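Cytochrome c, 1 heme-binding site (Geobacter sulfurreducens, PDB 4RLR) carries a single covalently bound heme and probably transfers electrons, being a low-potential cytochrome essential for accepting electrons from an electrode. Local coordinates at residues E2-R6 against I125-Y129; C20-A26 against G43-D49; R68-D72 against G82-L88. All blocks are in the same frame, centred on the assembly; numbering follows the deposited sequence.

Contact 1. Residues E2-R6 against I125-Y129; sequences EVTYR and ITVTY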
loop_
_atom_site.group_PDB
_atom_site.type_symbol
_atom_site.label_atom_id
_atom_site.label_comp_id
_atom_site.label_asym_id
_atom_site.label_seq_id
_atom_site.Cartn_x
_atom_site.Cartn_y
_atom_site.Cartn_z
ATOM N N GLU A 2 10.172 16.790 -3.209
ATOM C CA GLU A 2 9.743 15.611 -2.420
ATOM C C GLU A 2 8.366 15.092 -2.787
ATOM O O GLU A 2 7.455 15.851 -3.079
ATOM C CB GLU A 2 9.728 15.892 -0.909
ATOM N N VAL A 3 8.246 13.779 -2.703
ATOM C CA VAL A 3 7.077 13.050 -3.139
ATOM C C VAL A 3 6.129 12.926 -1.962
ATOM O O VAL A 3 6.536 12.479 -0.864
ATOM C CB VAL A 3 7.483 11.665 -3.600
ATOM C CG1 VAL A 3 6.236 10.809 -3.951
ATOM C CG2 VAL A 3 8.393 11.786 -4.782
ATOM N N THR A 4 4.879 13.323 -2.195
ATOM C CA THR A 4 3.893 13.412 -1.130
ATOM C C THR A 4 2.574 12.712 -1.478
ATOM O O THR A 4 2.297 12.385 -2.627
ATOM C CB THR A 4 3.568 14.878 -0.775
ATOM O OG1 THR A 4 2.777 15.459 -1.811
ATOM C CG2 THR A 4 4.864 15.693 -0.553
ATOM N N TYR A 5 1.760 12.508 -0.460
ATOM C CA TYR A 5 0.487 11.836 -0.629
ATOM C C TYR A 5 -0.417 12.667 -1.520
ATOM O O TYR A 5 -0.983 12.152 -2.466
ATOM C CB TYR A 5 -0.161 11.606 0.735
ATOM C CG TYR A 5 -1.532 11.038 0.635
ATOM C CD1 TYR A 5 -1.710 9.685 0.402
ATOM C CD2 TYR A 5 -2.646 11.839 0.765
ATOM C CE1 TYR A 5 -2.965 9.147 0.295
ATOM C CE2 TYR A 5 -3.909 11.307 0.667
ATOM C CZ TYR A 5 -4.057 9.966 0.410
ATOM O OH TYR A 5 -5.285 9.412 0.318
ATOM N N ARG A 6 -0.527 13.966 -1.236
ATOM C CA ARG A 6 -1.439 14.822 -1.980
ATOM C C ARG A 6 -1.019 14.998 -3.443
ATOM O O ARG A 6 -1.859 15.011 -4.322
ATOM C CB ARG A 6 -1.548 16.203 -1.330
ATOM C CG ARG A 6 -2.375 16.226 -0.070
ATOM C CD ARG A 6 -2.251 17.528 0.642
ATOM N NE ARG A 6 -0.922 17.629 1.212
ATOM C CZ ARG A 6 -0.439 18.708 1.802
ATOM N NH1 ARG A 6 -1.192 19.811 1.901
ATOM N NH2 ARG A 6 0.787 18.668 2.308
ATOM N N ILE A 125 10.620 5.650 7.814
ATOM C CA ILE A 125 9.383 5.614 7.038
ATOM C C ILE A 125 8.730 6.993 7.120
ATOM O O ILE A 125 8.197 7.358 8.150
ATOM C CB ILE A 125 8.477 4.481 7.569
ATOM C CG1 ILE A 125 9.072 3.125 7.156
ATOM C CG2 ILE A 125 7.082 4.611 7.038
ATOM C CD1 ILE A 125 8.424 1.909 7.810
ATOM N N THR A 126 8.780 7.765 6.037
ATOM C CA THR A 126 8.443 9.188 6.111
ATOM C C THR A 126 7.006 9.538 5.739
ATOM O O THR A 126 6.321 10.291 6.467
ATOM C CB THR A 126 9.390 9.998 5.213
ATOM O OG1 THR A 126 9.507 9.353 3.946
ATOM C CG2 THR A 126 10.763 10.067 5.833
ATOM N N VAL A 127 6.603 9.081 4.557
ATOM C CA VAL A 127 5.217 8.959 4.218
ATOM C C VAL A 127 4.584 10.373 4.296
ATOM O O VAL A 127 3.562 10.598 4.903
ATOM C CB VAL A 127 4.652 7.778 5.142
ATOM C CG1 VAL A 127 3.877 8.236 6.362
ATOM C CG2 VAL A 127 3.961 6.752 4.346
ATOM N N THR A 128 5.258 11.344 3.679
ATOM C CA THR A 128 4.841 12.737 3.780
ATOM C C THR A 128 3.454 13.024 3.207
ATOM O O THR A 128 3.122 12.585 2.097
ATOM C CB THR A 128 5.863 13.652 3.084
ATOM O OG1 THR A 128 7.159 13.388 3.634
ATOM C CG2 THR A 128 5.508 15.120 3.268
ATOM N N TYR A 129 2.646 13.754 3.968
ATOM C CA TYR A 129 1.288 14.069 3.529
ATOM C C TYR A 129 1.272 15.106 2.409
ATOM O O TYR A 129 0.590 14.970 1.386
ATOM C CB TYR A 129 0.485 14.621 4.688
ATOM C CG TYR A 129 -0.908 15.067 4.298
ATOM C CD1 TYR A 129 -1.846 14.149 3.844
ATOM C CD2 TYR A 129 -1.285 16.396 4.390
ATOM C CE1 TYR A 129 -3.141 14.555 3.493
ATOM C CE2 TYR A 129 -2.578 16.808 4.054
ATOM C CZ TYR A 129 -3.493 15.886 3.609
ATOM O OH TYR A 129 -4.755 16.257 3.271
ATOM O OXT TYR A 129 1.934 16.134 2.532
HETATM O O HOH W 1 2.102 18.056 0.097
#
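Here the C-terminal tail of the chain closes over the N-terminal end of helix 5-16, with the last carbonyl and carboxylate oxygens taking up backbone NH groups that the first helical turn leaves without a partner inside the helix. Ile125 and Thr126 lead in without touching E2-R6. Thr126 stays tied to helix 92-106 through backbone hydrogen bonds with Val106. Val127 adopts a left-handed backbone conformation (phi/psi 61°/48°) and points its CB away from 2-6, packing on Trp105 and Ile55 instead. Thr128 makes the first real join: its O accepts Tyr5 N at 2.9 Å and also meets Thr4 CA at 3.4 Å in a CA-H...O contact, while Thr128 CG2 lies 3.9 Å from Thr4 CG2. Thr4 itself is the N-cap residue: its OG1 caps Lys7 N and is also weakly bonded to water 1. Tyr129, the last residue, does most of the remaining work. Its O accepts Arg6 N at 3.0 Å and Arg6 NE at 3.1 Å, so one oxygen holds both the helix backbone and the side chain of the same arginine. Arg6 NE lies over one face of the Tyr129 ring, 3.4 Å from Tyr129 CE2, and Arg6 CD forms a CH-pi contact 3.9 Å from the ring centroid. The Tyr129 ring also packs against Tyr5, Tyr129 CE1 to Tyr5 CD2 3.9 Å, and both tyrosines meet Tyr51 edge-to-face. The chain ends in a salt bridge: Arg6 NH2 donates to Tyr129 OXT at 2.8 Å, and water 1 donates to that OXT at 3.1 Å.

Contact 2. Residues C20-A26 against G43-D49; sequences CHGADAA and GQGMRMD. With HEM (protoporphyrin IX containing Fe), chain B.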
loop_
_atom_site.group_PDB
_atom_site.type_symbol
_atom_site.label_atom_id
_atom_site.label_comp_id
_atom_site.label_asym_id
_atom_site.label_seq_id
_atom_site.Cartn_x
_atom_site.Cartn_y
_atom_site.Cartn_z
ATOM N N CYS A 20 -11.183 -1.044 -5.282
ATOM C CA CYS A 20 -11.322 -2.224 -4.395
ATOM C C CYS A 20 -10.924 -1.851 -2.976
ATOM O O CYS A 20 -10.960 -2.679 -2.060
ATOM C CB CYS A 20 -10.423 -3.366 -4.886
ATOM S SG CYS A 20 -10.707 -3.885 -6.549
ATOM N N HIS A 21 -10.489 -0.610 -2.802
ATOM C CA HIS A 21 -10.012 -0.152 -1.508
ATOM C C HIS A 21 -10.633 1.206 -1.131
ATOM O O HIS A 21 -10.044 1.953 -0.366
ATOM C CB HIS A 21 -8.485 -0.057 -1.486
ATOM C CG HIS A 21 -7.767 -1.373 -1.540
ATOM N ND1 HIS A 21 -7.712 -2.241 -0.474
ATOM C CD2 HIS A 21 -7.024 -1.941 -2.516
ATOM C CE1 HIS A 21 -6.984 -3.290 -0.798
ATOM N NE2 HIS A 21 -6.544 -3.133 -2.034
ATOM N N GLY A 22 -11.821 1.515 -1.661
ATOM C CA GLY A 22 -12.502 2.755 -1.327
ATOM C C GLY A 22 -13.856 2.642 -0.651
ATOM O O GLY A 22 -14.003 1.992 0.377
ATOM N N ALA A 23 -14.864 3.297 -1.219
ATOM C CA ALA A 23 -16.177 3.397 -0.571
ATOM C C ALA A 23 -16.907 2.065 -0.421
ATOM O O ALA A 23 -17.769 1.939 0.451
ATOM C CB ALA A 23 -17.061 4.355 -1.329
ATOM N N ASP A 24 -16.575 1.090 -1.266
ATOM C CA ASP A 24 -17.243 -0.204 -1.227
ATOM C C ASP A 24 -16.474 -1.280 -0.483
ATOM O O ASP A 24 -16.912 -2.446 -0.446
ATOM C CB ASP A 24 -17.540 -0.687 -2.636
ATOM C CG ASP A 24 -18.580 0.176 -3.320
ATOM O OD1 ASP A 24 -19.605 0.496 -2.680
ATOM O OD2 ASP A 24 -18.348 0.569 -4.475
ATOM N N ALA A 25 -15.321 -0.895 0.063
ATOM C CA ALA A 25 -14.439 -1.812 0.774
ATOM C C ALA A 25 -14.741 -1.760 2.267
ATOM O O ALA A 25 -15.433 -0.834 2.728
ATOM C CB ALA A 25 -12.993 -1.436 0.532
ATOM N N ALA A 26 -14.200 -2.728 3.006
ATOM C CA ALA A 26 -14.396 -2.806 4.448
ATOM C C ALA A 26 -13.828 -1.528 5.072
ATOM O O ALA A 26 -12.808 -1.031 4.615
ATOM C CB ALA A 26 -13.731 -4.053 5.002
ATOM N N GLY A 43 -15.343 -8.615 -4.701
ATOM C CA GLY A 43 -14.001 -8.307 -5.141
ATOM C C GLY A 43 -13.331 -7.207 -4.335
ATOM O O GLY A 43 -12.256 -6.747 -4.752
ATOM N N GLN A 44 -13.913 -6.838 -3.183
ATOM C CA GLN A 44 -13.410 -5.751 -2.347
ATOM C C GLN A 44 -12.471 -6.166 -1.210
ATOM O O GLN A 44 -12.655 -7.206 -0.599
ATOM C CB GLN A 44 -14.575 -5.020 -1.711
ATOM C CG GLN A 44 -15.511 -4.381 -2.711
ATOM C CD GLN A 44 -14.870 -3.211 -3.400
ATOM O OE1 GLN A 44 -14.237 -2.374 -2.758
ATOM N NE2 GLN A 44 -15.025 -3.143 -4.714
ATOM N N GLY A 45 -11.481 -5.313 -0.931
ATOM C CA GLY A 45 -10.612 -5.468 0.197
ATOM C C GLY A 45 -11.023 -4.562 1.335
ATOM O O GLY A 45 -12.202 -4.549 1.743
ATOM N N MET A 46 -10.055 -3.821 1.860
ATOM C CA MET A 46 -10.295 -2.868 2.943
ATOM C C MET A 46 -9.886 -1.443 2.535
ATOM O O MET A 46 -9.048 -1.244 1.636
ATOM C CB MET A 46 -9.568 -3.281 4.221
ATOM C CG MET A 46 -8.044 -3.225 4.175
ATOM S SD MET A 46 -7.231 -4.330 3.033
ATOM C CE MET A 46 -7.656 -5.956 3.663
ATOM N N ARG A 47 -10.534 -0.476 3.181
ATOM C CA ARG A 47 -10.377 0.946 2.882
ATOM C C ARG A 47 -8.946 1.420 2.987
ATOM O O ARG A 47 -8.300 1.222 4.004
ATOM C CB ARG A 47 -11.248 1.782 3.843
ATOM C CG ARG A 47 -11.201 3.267 3.568
ATOM C CD ARG A 47 -12.214 4.018 4.431
ATOM N NE ARG A 47 -12.371 5.358 3.907
ATOM C CZ ARG A 47 -12.982 6.364 4.522
ATOM N NH1 ARG A 47 -13.495 6.207 5.745
ATOM N NH2 ARG A 47 -13.074 7.528 3.899
ATOM N N MET A 48 -8.457 2.051 1.921
ATOM C CA MET A 48 -7.139 2.682 1.931
ATOM C C MET A 48 -7.174 4.047 1.221
ATOM O O MET A 48 -6.155 4.574 0.830
ATOM C CB MET A 48 -6.131 1.783 1.213
ATOM C CG MET A 48 -5.798 0.542 1.931
ATOM S SD MET A 48 -4.545 -0.390 1.057
ATOM C CE MET A 48 -4.814 -1.965 1.816
ATOM N N ASP A 49 -8.361 4.602 1.044
ATOM C CA ASP A 49 -8.532 5.776 0.166
ATOM C C ASP A 49 -8.429 7.137 0.868
ATOM O O ASP A 49 -8.863 8.150 0.338
ATOM C CB ASP A 49 -9.845 5.681 -0.628
ATOM C CG ASP A 49 -11.076 5.765 0.247
ATOM O OD1 ASP A 49 -10.955 5.880 1.476
ATOM O OD2 ASP A 49 -12.176 5.746 -0.295
HETATM C CHA HEM B . -5.133 -6.385 -0.213
HETATM C CHB HEM B . -2.726 -2.449 -1.648
HETATM C CHC HEM B . -5.258 -2.650 -5.745
HETATM C CHD HEM B . -8.050 -6.165 -4.088
HETATM C C1A HEM B . -4.216 -5.357 -0.307
HETATM C C2A HEM B . -3.169 -5.123 0.649
HETATM C C3A HEM B . -2.497 -4.037 0.264
HETATM C C4A HEM B . -3.098 -3.555 -0.949
HETATM C CMA HEM B . -1.309 -3.374 0.971
HETATM C CAA HEM B . -2.913 -6.009 1.879
HETATM C CBA HEM B . -3.666 -5.561 3.130
HETATM C CGA HEM B . -3.184 -6.431 4.279
HETATM O O1A HEM B . -2.112 -6.177 4.867
HETATM O O2A HEM B . -3.877 -7.404 4.604
HETATM C C1B HEM B . -3.225 -2.159 -2.895
HETATM C C2B HEM B . -2.742 -1.113 -3.737
HETATM C C3B HEM B . -3.428 -1.164 -4.877
HETATM C C4B HEM B . -4.360 -2.261 -4.774
HETATM C CMB HEM B . -1.653 -0.153 -3.267
HETATM C CAB HEM B . -3.280 -0.281 -6.119
HETATM C CBB HEM B . -2.024 -0.102 -6.600
HETATM C C1C HEM B . -6.247 -3.583 -5.623
HETATM C C2C HEM B . -7.229 -3.847 -6.645
HETATM C C3C HEM B . -8.036 -4.819 -6.187
HETATM C C4C HEM B . -7.529 -5.204 -4.885
HETATM C CMC HEM B . -7.318 -3.048 -7.966
HETATM C CAC HEM B . -9.246 -5.522 -6.868
HETATM C CBC HEM B . -9.279 -5.725 -8.204
HETATM C C1D HEM B . -7.542 -6.514 -2.869
HETATM C C2D HEM B . -8.149 -7.503 -2.020
HETATM C C3D HEM B . -7.244 -7.577 -0.797
HETATM C C4D HEM B . -6.184 -6.625 -1.051
HETATM C CMD HEM B . -9.455 -8.281 -2.315
HETATM C CAD HEM B . -7.415 -8.470 0.437
HETATM C CBD HEM B . -7.006 -9.903 0.124
HETATM C CGD HEM B . -5.505 -9.936 -0.006
HETATM O O1D HEM B . -4.758 -9.714 0.976
HETATM O O2D HEM B . -5.044 -10.187 -1.127
HETATM N NA HEM B . -4.135 -4.401 -1.292
HETATM N NB HEM B . -4.198 -2.856 -3.558
HETATM N NC HEM B . -6.441 -4.454 -4.570
HETATM N ND HEM B . -6.391 -6.018 -2.277
HETATM FE FE HEM B . -5.280 -4.340 -2.937
HETATM O O HOH W 2 -14.121 0.114 -2.838
#
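Segment 20-26, leaving the end of helix 18-21, pairs with loop 43-49 through backbone hydrogen bonds without forming a sheet. Gly45 N donates to Cys20 O at 2.9 Å and Met48 N to His21 O at 2.8 Å. After the type I turn Gly22-Ala25 the chain returns to 43-49, and Ala26 makes a single parallel bridge with Met46: Ala26 N to Gly45 O 3.0 Å, Arg47 N to Ala26 O 2.7 Å. A CB on Gly45 would run into His21 CE1. The His21 ring is fixed by ND1 donating to Met46 O at 2.7 Å, with Met48 SD over its face, 4.2 Å from the centroid. Water 2 joins Gly22 N and Asp24 N to Gln44 OE1, while Gln44 NE2 bonds Gly19 O. His21 NE2 coordinates HEM FE at 2.0 Å, and Cys20, whose SG lies 2.2 Å from HEM CAC, attaches the heme covalently. Cys20 and His21 close the CXXCH heme-binding motif of a c-type cytochrome, its histidine oriented by a backbone carbonyl.

Contact 3. Residues R68-D72 against G82-L88; sequences RRLDD and GNMYRHL. With ZN (zinc ion), chain E; HEM (protoporphyrin IX containing Fe), chain B.
This is the methionine side of the heme pocket in a His/Met-ligated c-type cytochrome: the C-terminal part of helix 65-70 meets a type I turn, Gly82-Tyr85, and a 3-10 segment, 85-88, held by Tyr85 N to Gly82 O (3.2 Å), His87 N to Met84 O and Leu88 N to Tyr85 O (both 3.0 Å). Gly82 (phi/psi -59°/154°) has its CA 4.0 Å from Arg69 CA. Gly82 N donates to Asp71 O at 2.7 Å and Met84 N to Arg69 O at 3.0 Å. Arg69 (chi1 m, chi2 m) gives NH1 to HEM O1D at 3.0 Å, weakly to HEM O2D at 3.4 Å and Asn83 OD1 at 2.9 Å, and NH2 to HEM O1D at 3.1 Å. Asn83 ND2 (chi1 p) donates to HEM O2D at 3.0 Å. Arg68 NH1 reaches Leu111 O and Thr63 O; Asp71 OD1 takes Trp109 NE1, OD2 Gly73 N; Asp72 OD2 takes Gln96 NE2, OD1 Lys74 N; Tyr85 OH bonds Glu92 OE2 and Gln96 NE2. Asp72 CB lies over the Tyr85 ring (chi1 t), 3.8 Å from its centroid. His87 ND1 binds ZN at 2.0 Å, and Met84 SD (chi1 m, chi2 m) ligates HEM FE at 2.3 Å.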
loop_
_atom_site.group_PDB
_atom_site.type_symbol
_atom_site.label_atom_id
_atom_site.label_comp_id
_atom_site.label_asym_id
_atom_site.label_seq_id
_atom_site.Cartn_x
_atom_site.Cartn_y
_atom_site.Cartn_z
ATOM N N ARG A 68 5.366 -4.919 1.016
ATOM C CA ARG A 68 5.254 -6.314 0.594
ATOM C C ARG A 68 4.334 -6.506 -0.622
ATOM O O ARG A 68 4.652 -7.276 -1.523
ATOM C CB ARG A 68 4.762 -7.192 1.730
ATOM C CG ARG A 68 5.769 -7.348 2.881
ATOM C CD ARG A 68 5.369 -8.490 3.759
ATOM N NE ARG A 68 4.210 -8.161 4.568
ATOM C CZ ARG A 68 4.236 -7.360 5.626
ATOM N NH1 ARG A 68 5.381 -6.784 6.007
ATOM N NH2 ARG A 68 3.117 -7.126 6.300
ATOM N N ARG A 69 3.192 -5.826 -0.647
ATOM C CA ARG A 69 2.206 -6.133 -1.662
ATOM C C ARG A 69 2.571 -5.448 -2.974
ATOM O O ARG A 69 2.271 -5.985 -4.055
ATOM C CB ARG A 69 0.803 -5.763 -1.212
ATOM C CG ARG A 69 0.277 -6.535 0.012
ATOM C CD ARG A 69 0.652 -8.023 0.005
ATOM N NE ARG A 69 -0.030 -8.774 1.065
ATOM C CZ ARG A 69 -1.299 -9.168 1.009
ATOM N NH1 ARG A 69 -2.063 -8.875 -0.046
ATOM N NH2 ARG A 69 -1.829 -9.842 2.015
ATOM N N LEU A 70 3.219 -4.278 -2.895
ATOM C CA LEU A 70 3.654 -3.599 -4.115
ATOM C C LEU A 70 5.045 -4.047 -4.660
ATOM O O LEU A 70 5.465 -3.611 -5.760
ATOM C CB LEU A 70 3.607 -2.082 -3.953
ATOM C CG LEU A 70 2.216 -1.438 -3.853
ATOM C CD1 LEU A 70 2.368 0.057 -3.948
ATOM C CD2 LEU A 70 1.240 -1.977 -4.911
ATOM N N ASP A 71 5.736 -4.918 -3.934
ATOM C CA ASP A 71 7.097 -5.282 -4.324
ATOM C C ASP A 71 7.097 -5.978 -5.692
ATOM O O ASP A 71 6.240 -6.827 -5.964
ATOM C CB ASP A 71 7.759 -6.177 -3.289
ATOM C CG ASP A 71 9.281 -6.207 -3.441
ATOM O OD1 ASP A 71 9.925 -5.187 -3.138
ATOM O OD2 ASP A 71 9.820 -7.253 -3.862
ATOM N N ASP A 72 8.053 -5.599 -6.545
ATOM C CA ASP A 72 8.149 -6.180 -7.900
ATOM C C ASP A 72 8.847 -7.529 -7.886
ATOM O O ASP A 72 8.765 -8.289 -8.856
ATOM C CB ASP A 72 8.820 -5.225 -8.903
ATOM C CG ASP A 72 10.259 -4.855 -8.535
ATOM O OD1 ASP A 72 10.878 -5.534 -7.705
ATOM O OD2 ASP A 72 10.780 -3.856 -9.105
ATOM N N GLY A 82 4.817 -8.895 -5.100
ATOM C CA GLY A 82 3.648 -8.825 -4.244
ATOM C C GLY A 82 2.361 -8.877 -5.081
ATOM O O GLY A 82 2.328 -8.464 -6.240
ATOM N N ASN A 83 1.277 -9.343 -4.479
ATOM C CA ASN A 83 0.064 -9.594 -5.237
ATOM C C ASN A 83 -0.726 -8.320 -5.617
ATOM O O ASN A 83 -1.771 -8.413 -6.228
ATOM C CB ASN A 83 -0.814 -10.620 -4.501
ATOM C CG ASN A 83 -1.598 -10.017 -3.346
ATOM O OD1 ASN A 83 -1.230 -8.965 -2.805
ATOM N ND2 ASN A 83 -2.688 -10.682 -2.954
ATOM N N MET A 84 -0.221 -7.141 -5.287
ATOM C CA MET A 84 -0.856 -5.897 -5.740
ATOM C C MET A 84 -0.020 -5.125 -6.758
ATOM O O MET A 84 -0.496 -4.125 -7.323
ATOM C CB MET A 84 -1.193 -4.984 -4.562
ATOM C CG MET A 84 -2.196 -5.604 -3.573
ATOM S SD MET A 84 -3.894 -5.728 -4.179
ATOM C CE MET A 84 -4.288 -7.430 -3.779
ATOM N N TYR A 85 1.198 -5.596 -7.013
ATOM C CA TYR A 85 2.092 -4.941 -7.962
ATOM C C TYR A 85 1.446 -4.803 -9.349
ATOM O O TYR A 85 1.674 -3.832 -10.022
ATOM C CB TYR A 85 3.408 -5.720 -8.060
ATOM C CG TYR A 85 4.373 -5.209 -9.121
ATOM C CD1 TYR A 85 4.978 -3.980 -9.003
ATOM C CD2 TYR A 85 4.686 -5.973 -10.228
ATOM C CE1 TYR A 85 5.857 -3.511 -9.985
ATOM C CE2 TYR A 85 5.553 -5.514 -11.201
ATOM C CZ TYR A 85 6.142 -4.294 -11.071
ATOM O OH TYR A 85 7.015 -3.840 -12.037
ATOM N N ARG A 86 0.628 -5.779 -9.742
ATOM C CA ARG A 86 0.023 -5.792 -11.071
ATOM C C ARG A 86 -0.864 -4.590 -11.284
ATOM O O ARG A 86 -1.026 -4.104 -12.426
ATOM C CB ARG A 86 -0.777 -7.093 -11.329
ATOM C CG ARG A 86 -2.033 -7.312 -10.493
ATOM C CD ARG A 86 -2.573 -8.749 -10.735
ATOM N NE ARG A 86 -3.872 -8.994 -10.100
ATOM C CZ ARG A 86 -5.065 -8.776 -10.667
ATOM N NH1 ARG A 86 -5.146 -8.312 -11.906
ATOM N NH2 ARG A 86 -6.197 -9.018 -9.988
ATOM N N HIS A 87 -1.441 -4.100 -10.188
ATOM C CA HIS A 87 -2.344 -2.976 -10.263
ATOM C C HIS A 87 -1.657 -1.658 -10.519
ATOM O O HIS A 87 -2.328 -0.667 -10.745
ATOM C CB HIS A 87 -3.191 -2.918 -8.988
ATOM C CG HIS A 87 -4.078 -4.103 -8.863
ATOM N ND1 HIS A 87 -4.961 -4.446 -9.856
ATOM C CD2 HIS A 87 -4.137 -5.092 -7.938
ATOM C CE1 HIS A 87 -5.573 -5.567 -9.526
ATOM N NE2 HIS A 87 -5.088 -5.981 -8.370
ATOM N N LEU A 88 -0.323 -1.648 -10.478
ATOM C CA LEU A 88 0.430 -0.405 -10.665
ATOM C C LEU A 88 0.516 0.058 -12.127
ATOM O O LEU A 88 0.981 1.185 -12.412
ATOM C CB LEU A 88 1.835 -0.513 -10.040
ATOM C CG LEU A 88 1.910 -0.438 -8.506
ATOM C CD1 LEU A 88 3.324 -0.782 -8.001
ATOM C CD2 LEU A 88 1.446 0.952 -7.948
HETATM ZN ZN ZN E . -5.807 -3.359 -11.379
HETATM C CHA HEM B . -5.133 -6.385 -0.213
HETATM C CHB HEM B . -2.726 -2.449 -1.648
HETATM C CHC HEM B . -5.258 -2.650 -5.745
HETATM C CHD HEM B . -8.050 -6.165 -4.088
HETATM C C1A HEM B . -4.216 -5.357 -0.307
HETATM C C2A HEM B . -3.169 -5.123 0.649
HETATM C C3A HEM B . -2.497 -4.037 0.264
HETATM C C4A HEM B . -3.098 -3.555 -0.949
HETATM C CMA HEM B . -1.309 -3.374 0.971
HETATM C CAA HEM B . -2.913 -6.009 1.879
HETATM C CBA HEM B . -3.666 -5.561 3.130
HETATM C CGA HEM B . -3.184 -6.431 4.279
HETATM O O1A HEM B . -2.112 -6.177 4.867
HETATM O O2A HEM B . -3.877 -7.404 4.604
HETATM C C1B HEM B . -3.225 -2.159 -2.895
HETATM C C2B HEM B . -2.742 -1.113 -3.737
HETATM C C3B HEM B . -3.428 -1.164 -4.877
HETATM C C4B HEM B . -4.360 -2.261 -4.774
HETATM C CMB HEM B . -1.653 -0.153 -3.267
HETATM C CAB HEM B . -3.280 -0.281 -6.119
HETATM C CBB HEM B . -2.024 -0.102 -6.600
HETATM C C1C HEM B . -6.247 -3.583 -5.623
HETATM C C2C HEM B . -7.229 -3.847 -6.645
HETATM C C3C HEM B . -8.036 -4.819 -6.187
HETATM C C4C HEM B . -7.529 -5.204 -4.885
HETATM C CMC HEM B . -7.318 -3.048 -7.966
HETATM C CAC HEM B . -9.246 -5.522 -6.868
HETATM C CBC HEM B . -9.279 -5.725 -8.204
HETATM C C1D HEM B . -7.542 -6.514 -2.869
HETATM C C2D HEM B . -8.149 -7.503 -2.020
HETATM C C3D HEM B . -7.244 -7.577 -0.797
HETATM C C4D HEM B . -6.184 -6.625 -1.051
HETATM C CMD HEM B . -9.455 -8.281 -2.315
HETATM C CAD HEM B . -7.415 -8.470 0.437
HETATM C CBD HEM B . -7.006 -9.903 0.124
HETATM C CGD HEM B . -5.505 -9.936 -0.006
HETATM O O1D HEM B . -4.758 -9.714 0.976
HETATM O O2D HEM B . -5.044 -10.187 -1.127
HETATM N NA HEM B . -4.135 -4.401 -1.292
HETATM N NB HEM B . -4.198 -2.856 -3.558
HETATM N NC HEM B . -6.441 -4.454 -4.570
HETATM N ND HEM B . -6.391 -6.018 -2.277
HETATM FE FE HEM B . -5.280 -4.340 -2.937
HETATM O O HOH W 3 -5.372 -1.381 -10.951
#

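How the contacts relate
From the N terminus the chain starts contact 1 at residues 2-6, enters helix 5-16 and soon reaches contact 2, where 43-49 returns to 20-26 after a short, mostly helical excursion. Contact 3 then closes a smaller loop between 68-72 and 82-88, with no helix or strand among its modelled residues. Contacts 2 and 3 lie in series; contact 1 encloses both, joining the start of helix 5-16 to the tail beyond helix 119-123. The two inner contacts meet at the heme iron, His21 NE2 and Met84 SD being 4.3 Å apart. Contact 1 reaches contact 2 through Tyr5 OH, 3.8 Å from Asp49 O, but stays about 9 Å from contact 3 at nearest atoms.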